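Local coordinates for protein P domain of VP1 (Norovirus Hu/GI.7/TCH-060/USA/2003, PDB 4P26) that forms the protruding, outermost part of a norovirus capsid and probably attaches the virus to host histo-blood group glycans, at residues 107-112 with 124-129. Numbering follows the deposited sequence.
With A2G (2-acetamido-2-deoxy-alpha-D-galactopyranose), chain E.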
loop_
_atom_site.group_PDB
_atom_site.type_symbol
_atom_site.label_atom_id
_atom_site.label_comp_id
_atom_site.label_asym_id
_atom_site.label_seq_id
_atom_site.Cartn_x
_atom_site.Cartn_y
_atom_site.Cartn_z
ATOM N N ASP A 107 14.334 -13.443 11.783
ATOM C CA ASP A 107 13.845 -14.270 10.677
ATOM C C ASP A 107 12.663 -13.595 9.992
ATOM O O ASP A 107 11.837 -12.959 10.649
ATOM C CB ASP A 107 13.424 -15.650 11.181
ATOM C CG ASP A 107 14.593 -16.601 11.347
ATOM O OD1 ASP A 107 15.755 -16.140 11.465
ATOM O OD2 ASP A 107 14.344 -17.824 11.374
ATOM N N TRP A 108 12.591 -13.716 8.670
ATOM C CA TRP A 108 11.443 -13.210 7.927
ATOM C C TRP A 108 10.647 -14.385 7.410
ATOM O O TRP A 108 11.196 -15.448 7.117
ATOM C CB TRP A 108 11.855 -12.355 6.726
ATOM C CG TRP A 108 12.545 -11.075 7.053
ATOM C CD1 TRP A 108 12.649 -10.482 8.276
ATOM C CD2 TRP A 108 13.253 -10.232 6.132
ATOM N NE1 TRP A 108 13.370 -9.311 8.172
ATOM C CE2 TRP A 108 13.759 -9.141 6.869
ATOM C CE3 TRP A 108 13.509 -10.298 4.756
ATOM C CZ2 TRP A 108 14.498 -8.117 6.276
ATOM C CZ3 TRP A 108 14.251 -9.281 4.165
ATOM C CH2 TRP A 108 14.734 -8.203 4.929
ATOM N N HIS A 109 9.345 -14.179 7.287
ATOM C CA HIS A 109 8.488 -15.163 6.658
ATOM C C HIS A 109 7.703 -14.442 5.574
ATOM O O HIS A 109 6.861 -13.590 5.861
ATOM C CB HIS A 109 7.618 -15.840 7.714
ATOM C CG HIS A 109 8.423 -16.421 8.833
ATOM N ND1 HIS A 109 9.041 -17.651 8.742
ATOM C CD2 HIS A 109 8.782 -15.909 10.035
ATOM C CE1 HIS A 109 9.708 -17.891 9.857
ATOM N NE2 HIS A 109 9.571 -16.848 10.656
ATOM N N VAL A 110 8.037 -14.766 4.324
ATOM C CA VAL A 110 7.580 -14.013 3.160
ATOM C C VAL A 110 6.654 -14.879 2.310
ATOM O O VAL A 110 7.043 -15.963 1.872
ATOM C CB VAL A 110 8.787 -13.553 2.293
ATOM C CG1 VAL A 110 8.334 -12.599 1.198
ATOM C CG2 VAL A 110 9.851 -12.884 3.166
ATOM N N SER A 111 5.429 -14.407 2.089
ATOM C CA SER A 111 4.445 -15.164 1.326
ATOM C C SER A 111 4.504 -14.773 -0.145
ATOM O O SER A 111 4.205 -13.626 -0.496
ATOM C CB SER A 111 3.036 -14.929 1.881
ATOM O OG SER A 111 2.093 -15.812 1.286
ATOM N N THR A 112 4.880 -15.726 -0.998
ATOM C CA THR A 112 5.097 -15.457 -2.420
ATOM C C THR A 112 4.213 -16.317 -3.334
ATOM O O THR A 112 3.723 -17.374 -2.927
ATOM C CB THR A 112 6.601 -15.655 -2.825
ATOM O OG1 THR A 112 6.990 -17.027 -2.648
ATOM C CG2 THR A 112 7.509 -14.768 -1.980
ATOM N N MET A 124 0.517 -20.430 -3.026
ATOM C CA MET A 124 1.397 -19.698 -2.120
ATOM C C MET A 124 2.532 -20.547 -1.575
ATOM O O MET A 124 2.352 -21.730 -1.276
ATOM C CB MET A 124 0.621 -19.105 -0.942
ATOM C CG MET A 124 -0.625 -18.325 -1.330
ATOM S SD MET A 124 -0.362 -17.052 -2.585
ATOM C CE MET A 124 0.719 -15.915 -1.734
ATOM N N SER A 125 3.698 -19.919 -1.454
ATOM C CA SER A 125 4.832 -20.490 -0.732
ATOM C C SER A 125 5.223 -19.519 0.365
ATOM O O SER A 125 5.241 -18.306 0.155
ATOM C CB SER A 125 6.027 -20.709 -1.664
ATOM O OG SER A 125 5.682 -21.550 -2.755
ATOM N N ARG A 126 5.522 -20.042 1.546
ATOM C CA ARG A 126 6.043 -19.190 2.597
ATOM C C ARG A 126 7.542 -19.418 2.645
ATOM O O ARG A 126 7.993 -20.522 2.947
ATOM C CB ARG A 126 5.406 -19.521 3.945
ATOM C CG ARG A 126 5.661 -18.458 5.018
ATOM C CD ARG A 126 5.259 -18.958 6.397
ATOM N NE ARG A 126 6.288 -19.817 6.975
ATOM C CZ ARG A 126 6.100 -20.604 8.030
ATOM N NH1 ARG A 126 4.911 -20.656 8.622
ATOM N NH2 ARG A 126 7.099 -21.349 8.491
ATOM N N LEU A 127 8.299 -18.378 2.307
ATOM C CA LEU A 127 9.751 -18.455 2.278
ATOM C C LEU A 127 10.251 -17.981 3.625
ATOM O O LEU A 127 9.942 -16.863 4.051
ATOM C CB LEU A 127 10.325 -17.564 1.173
ATOM C CG LEU A 127 9.677 -17.614 -0.218
ATOM C CD1 LEU A 127 10.511 -16.811 -1.220
ATOM C CD2 LEU A 127 9.476 -19.044 -0.712
ATOM N N ASP A 128 10.998 -18.846 4.300
ATOM C CA ASP A 128 11.515 -18.544 5.623
ATOM C C ASP A 128 12.974 -18.155 5.483
ATOM O O ASP A 128 13.794 -18.938 5.011
ATOM C CB ASP A 128 11.327 -19.753 6.541
ATOM C CG ASP A 128 9.869 -20.203 6.605
ATOM O OD1 ASP A 128 8.983 -19.320 6.678
ATOM O OD2 ASP A 128 9.608 -21.426 6.558
ATOM N N VAL A 129 13.280 -16.924 5.876
ATOM C CA VAL A 129 14.564 -16.310 5.572
ATOM C C VAL A 129 15.298 -15.909 6.838
ATOM O O VAL A 129 14.776 -15.160 7.661
ATOM C CB VAL A 129 14.369 -15.049 4.706
ATOM C CG1 VAL A 129 15.698 -14.361 4.449
ATOM C CG2 VAL A 129 13.678 -15.407 3.394
HETATM O O5 A2G E . 11.660 -20.346 15.863
HETATM C C1 A2G E . 11.093 -21.055 14.753
HETATM C C2 A2G E . 10.725 -20.069 13.656
HETATM N N2 A2G E . 10.151 -20.796 12.514
HETATM C C3 A2G E . 11.970 -19.321 13.207
HETATM O O3 A2G E . 11.602 -18.299 12.270
HETATM C C4 A2G E . 12.642 -18.686 14.413
HETATM O O4 A2G E . 11.787 -17.670 14.958
HETATM C C5 A2G E . 12.903 -19.749 15.467
HETATM C C6 A2G E . 13.573 -19.108 16.684
HETATM O O6 A2G E . 13.616 -20.052 17.757
HETATM C C7 A2G E . 8.829 -20.972 12.376
HETATM O O7 A2G E . 8.310 -21.574 11.437
HETATM C C8 A2G E . 7.976 -20.363 13.491
#
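The antiparallel beta hairpin 107-114/124-129, whose strand 124-129 is the outermost of a six-stranded sheet within this chain, pairs His109 with Asp128 across the strands, the imidazole edge lying near O3 of a bound GalNAc, consistent with a histo-blood group glycan site. Three hydrogen-bonded pairs, Trp108-Val129, Val110-Leu127 and Thr112-Ser125, join the strands; Val110 N to Leu127 O is 2.8 Å. On the sugar-facing side, His109 ND1 donates to Asp128 OD1 over 2.7 Å, nearly straight (177°) and in the ring plane, but reaching the oxygen from above the carboxylate, whose plane is turned 68° from the imidazole. Arg126, bent at chi3 (80°), forms a side-on salt bridge with Asp128: NE to the syn lone pair of Asp128 OD1 at 2.8 Å, NH2 to Asp128 OD2 at 3.2 Å. Trp160 stacks on the imidazole, and His109 NE2, hydrogen-bonded to Ser162, lies 3.0 Å from the sugar's O3. That O3 donates to Asp107 OD2 (2.9 Å), while Arg126 NH2 bonds acetamido O7 weakly. On the other face Leu127 CD1 packs against Thr112 CG2 at 3.7 Å, and Thr112 OG1 is hydrogen-bonded to Gln154 OE1. Asp128, a second-shell residue, thus probably helps Trp160 and Ser162 hold the imidazole's rotation and orients the guanidinium beside the sugar.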